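PDB 2YQU: 2-oxoglutarate dehydrogenase E3 component, which probably catalyses the NAD+-dependent oxidation of protein-bound dihydrolipoyl groups to lipoyl groups, using one FAD per subunit. Local coordinates for residues A17-A20 against A21-G24; K84-V87 against V88-N91. All blocks are in the same frame, centred on the assembly; numbering follows the deposited sequence.

Contact 1 (17-24) and contact 2 (84-91) are each a local contact within one helix. They come in that order along the chain. Their centres lie 25 Å apart, and their nearest atoms about 9 Å. Contact 1 is the end of helix 11-22 of the FAD-binding beta-alpha-beta unit. Contact 2 is in the middle of helix 77-102. The two helices meet directly, because Ile18 and Ala21 touch the far end of helix 77-102 at Asn102, and Ile18 also touches Leu98. Both contacts reach the second subunit, through different parts of it. Both helices thus belong to the FAD-binding part of the chain and touch the second subunit.

Contact 1 of 2, residues A17-A20 against A21-G24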
# COMPACT_ATOMS: atom_id res chain seq x y z
N ALA A 17 -28.14 -1.03 3.67
CA ALA A 17 -29.06 -0.46 4.66
C ALA A 17 -28.62 0.93 5.09
O ALA A 17 -29.44 1.84 5.11
CB ALA A 17 -29.20 -1.39 5.88
N ILE A 18 -27.32 1.12 5.36
CA ILE A 18 -26.77 2.43 5.74
C ILE A 18 -26.93 3.43 4.59
O ILE A 18 -27.37 4.54 4.80
CB ILE A 18 -25.28 2.33 6.18
CG1 ILE A 18 -25.14 1.50 7.46
CG2 ILE A 18 -24.68 3.72 6.38
CD1 ILE A 18 -23.72 1.03 7.73
N ARG A 19 -26.58 3.03 3.37
CA ARG A 19 -26.75 3.91 2.22
C ARG A 19 -28.21 4.30 2.00
O ARG A 19 -28.51 5.47 1.70
CB ARG A 19 -26.20 3.27 0.95
CG ARG A 19 -26.16 4.20 -0.25
CD ARG A 19 -25.23 5.40 -0.07
NE ARG A 19 -25.39 6.35 -1.17
CZ ARG A 19 -25.44 7.67 -1.05
NH1 ARG A 19 -25.37 8.27 0.13
NH2 ARG A 19 -25.58 8.41 -2.14
N ALA A 20 -29.11 3.33 2.14
CA ALA A 20 -30.54 3.56 2.00
C ALA A 20 -31.03 4.60 3.01
O ALA A 20 -31.77 5.53 2.66
CB ALA A 20 -31.31 2.25 2.14
N ALA A 21 -30.58 4.45 4.26
CA ALA A 21 -30.88 5.43 5.30
C ALA A 21 -30.37 6.82 4.91
O ALA A 21 -31.08 7.81 5.08
CB ALA A 21 -30.29 5.01 6.63
N GLN A 22 -29.16 6.89 4.37
CA GLN A 22 -28.58 8.15 3.91
C GLN A 22 -29.41 8.79 2.80
O GLN A 22 -29.45 10.01 2.67
CB GLN A 22 -27.14 7.95 3.43
CG GLN A 22 -26.16 7.64 4.54
CD GLN A 22 -24.73 7.46 4.05
OE1 GLN A 22 -24.49 7.36 2.84
NE2 GLN A 22 -23.79 7.42 4.98
N LEU A 23 -30.08 7.96 2.00
CA LEU A 23 -30.91 8.44 0.90
C LEU A 23 -32.31 8.83 1.36
O LEU A 23 -33.10 9.36 0.58
CB LEU A 23 -31.00 7.37 -0.20
CG LEU A 23 -29.66 7.11 -0.90
CD1 LEU A 23 -29.71 5.80 -1.67
CD2 LEU A 23 -29.29 8.26 -1.81
N GLY A 24 -32.62 8.57 2.63
CA GLY A 24 -33.87 8.97 3.24
C GLY A 24 -34.91 7.88 3.36
O GLY A 24 -36.06 8.16 3.67
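Arg19 and Gln22 are joined by a side-chain hydrogen bond one turn apart. Arg19 NH1 donates to Gln22 OE1 over 3.0 Å. The oxygen lies at the edge of the guanidinium, close to its plane, while the amide plane stands 81° to it. The Arg19 chain bends at its second torsion (chi2 63°), which carries the guanidinium along the helix to Gln22. The other end of that amide has its own partner: Gln22 NE2 binds Pro452 O of the second subunit. Arg19 NE makes a salt bridge with Glu322 of helix 310-326.

Van der Waals contact comes mainly from Leu23. Its CD2 sits over one face of the guanidinium, toward the rim, and is 3.7 Å from Arg19 NH2. Its CD1 packs against the aliphatic part, 4.1 Å from Arg19 CG. Ile18 runs side by side with Gln22, its CG2 4.1 Å from Gln22 NE2.

Backbone bonds hold the turn. Ala21 N and Gln22 N donate to Ala17 O and Ile18 O, each over 3.0 Å. Leu23 N also reaches Arg19 O, but this bond is more bent, and a second one to Ala20 O is weak. Gly24 N turns back to Ala21 O over 3.0 Å.

Gly24 is the first residue to leave helical angles, and its positive phi belongs to a Schellman motif. With phi at 101°, a CB here would be jammed against the carbonyl O of Leu23, which calls for glycine. This is the C-terminal end of the helix in a Rossmann-type beta-alpha-beta unit, strand 2-7, helix 11-22 and strand 27-31, whose glycine-rich turn at the other end binds FAD.

Contact 2 of 2, residues K84-V87 against V88-N91; sequences KDKV and VQAN
Asn91 lays its amide alongside Val87, with ND2 3.6 Å from Val87 CG1. The two side chains point the same way from successive turns of helix 77-102, a long alpha helix in the flavin-binding part of this disulfide oxidoreductase. Val87 holds CG1 opposite its backbone N (chi1 173°), and this branch is the one that meets the amide. The CG of Asn91 is rotated next to its own backbone N (chi1 -83°), which folds the amide back along the helix.

The main chain keeps the regular pattern of the helix. Val88 N, Gln89 N and Ala90 N donate to Lys84 O, Asp85 O and Lys86 O in the usual i to i-4 pattern. Val88 adds a side-chain touch to the first of these turns, with CG2 3.4 Å from Lys84 O.

One face of the helix is covered by the segment that carries the redox-active disulfide Cys40-Cys45. Val88 and Asn91 rest on Leu41 of helix 38-43. Val87 and Asn91 touch Ile46, while Lys84 and Val88 touch Pro47, at the start of helix 45-63. The NZ of Lys84 binds Leu161 O. Arg377 of the second subunit packs on Val87 and Ala90.

Val87 O is gripped twice by the same residue. Asn91 N reaches it over 3.1 Å in the ordinary helical bond. Asn91 ND2 reaches it over 2.7 Å in an almost straight bond (174°). Val87 O lies in the plane of the Asn91 amide, but ND2 sits well above the carbonyl plane of Val87, on the face opposite to Asn91 N.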
# COMPACT_ATOMS: atom_id res chain seq x y z
N LYS A 84 -7.98 -12.52 17.51
CA LYS A 84 -8.93 -12.75 16.43
C LYS A 84 -10.33 -12.39 16.90
O LYS A 84 -11.05 -11.64 16.24
CB LYS A 84 -8.89 -14.22 16.00
CG LYS A 84 -9.86 -14.60 14.87
CD LYS A 84 -10.01 -16.11 14.73
CE LYS A 84 -10.72 -16.73 15.95
NZ LYS A 84 -11.21 -18.10 15.69
N ASP A 85 -10.71 -12.92 18.07
CA ASP A 85 -12.05 -12.72 18.60
C ASP A 85 -12.32 -11.26 18.93
O ASP A 85 -13.43 -10.78 18.73
CB ASP A 85 -12.25 -13.55 19.87
CG ASP A 85 -12.39 -15.03 19.58
OD1 ASP A 85 -12.15 -15.83 20.52
OD2 ASP A 85 -12.73 -15.50 18.47
N LYS A 86 -11.31 -10.56 19.45
CA LYS A 86 -11.43 -9.16 19.83
C LYS A 86 -11.62 -8.28 18.59
O LYS A 86 -12.40 -7.32 18.61
CB LYS A 86 -10.18 -8.73 20.59
CG LYS A 86 -10.22 -7.33 21.16
CD LYS A 86 -9.04 -7.12 22.11
CE LYS A 86 -9.03 -5.72 22.70
NZ LYS A 86 -8.10 -5.65 23.86
N VAL A 87 -10.91 -8.60 17.51
CA VAL A 87 -11.04 -7.86 16.26
C VAL A 87 -12.46 -8.04 15.73
O VAL A 87 -13.10 -7.08 15.29
CB VAL A 87 -10.02 -8.32 15.20
CG1 VAL A 87 -10.30 -7.66 13.86
CG2 VAL A 87 -8.59 -8.04 15.65
N VAL A 88 -12.96 -9.28 15.76
CA VAL A 88 -14.31 -9.58 15.28
C VAL A 88 -15.35 -8.84 16.12
O VAL A 88 -16.25 -8.21 15.56
CB VAL A 88 -14.59 -11.10 15.30
CG1 VAL A 88 -16.08 -11.40 15.12
CG2 VAL A 88 -13.77 -11.80 14.19
N GLN A 89 -15.20 -8.92 17.44
CA GLN A 89 -16.11 -8.26 18.39
C GLN A 89 -16.19 -6.75 18.11
O GLN A 89 -17.27 -6.19 18.09
CB GLN A 89 -15.71 -8.56 19.85
CG GLN A 89 -15.84 -7.39 20.88
CD GLN A 89 -14.49 -6.98 21.51
OE1 GLN A 89 -13.73 -6.19 20.92
NE2 GLN A 89 -14.20 -7.51 22.70
N ALA A 90 -15.05 -6.11 17.85
CA ALA A 90 -14.99 -4.67 17.61
C ALA A 90 -15.70 -4.30 16.31
O ALA A 90 -16.37 -3.27 16.23
CB ALA A 90 -13.54 -4.19 17.56
N ASN A 91 -15.56 -5.14 15.29
CA ASN A 91 -16.17 -4.90 14.00
C ASN A 91 -17.69 -5.09 14.03
O ASN A 91 -18.41 -4.27 13.46
CB ASN A 91 -15.54 -5.80 12.92
CG ASN A 91 -14.26 -5.24 12.37
OD1 ASN A 91 -14.27 -4.54 11.37
ND2 ASN A 91 -13.15 -5.55 13.01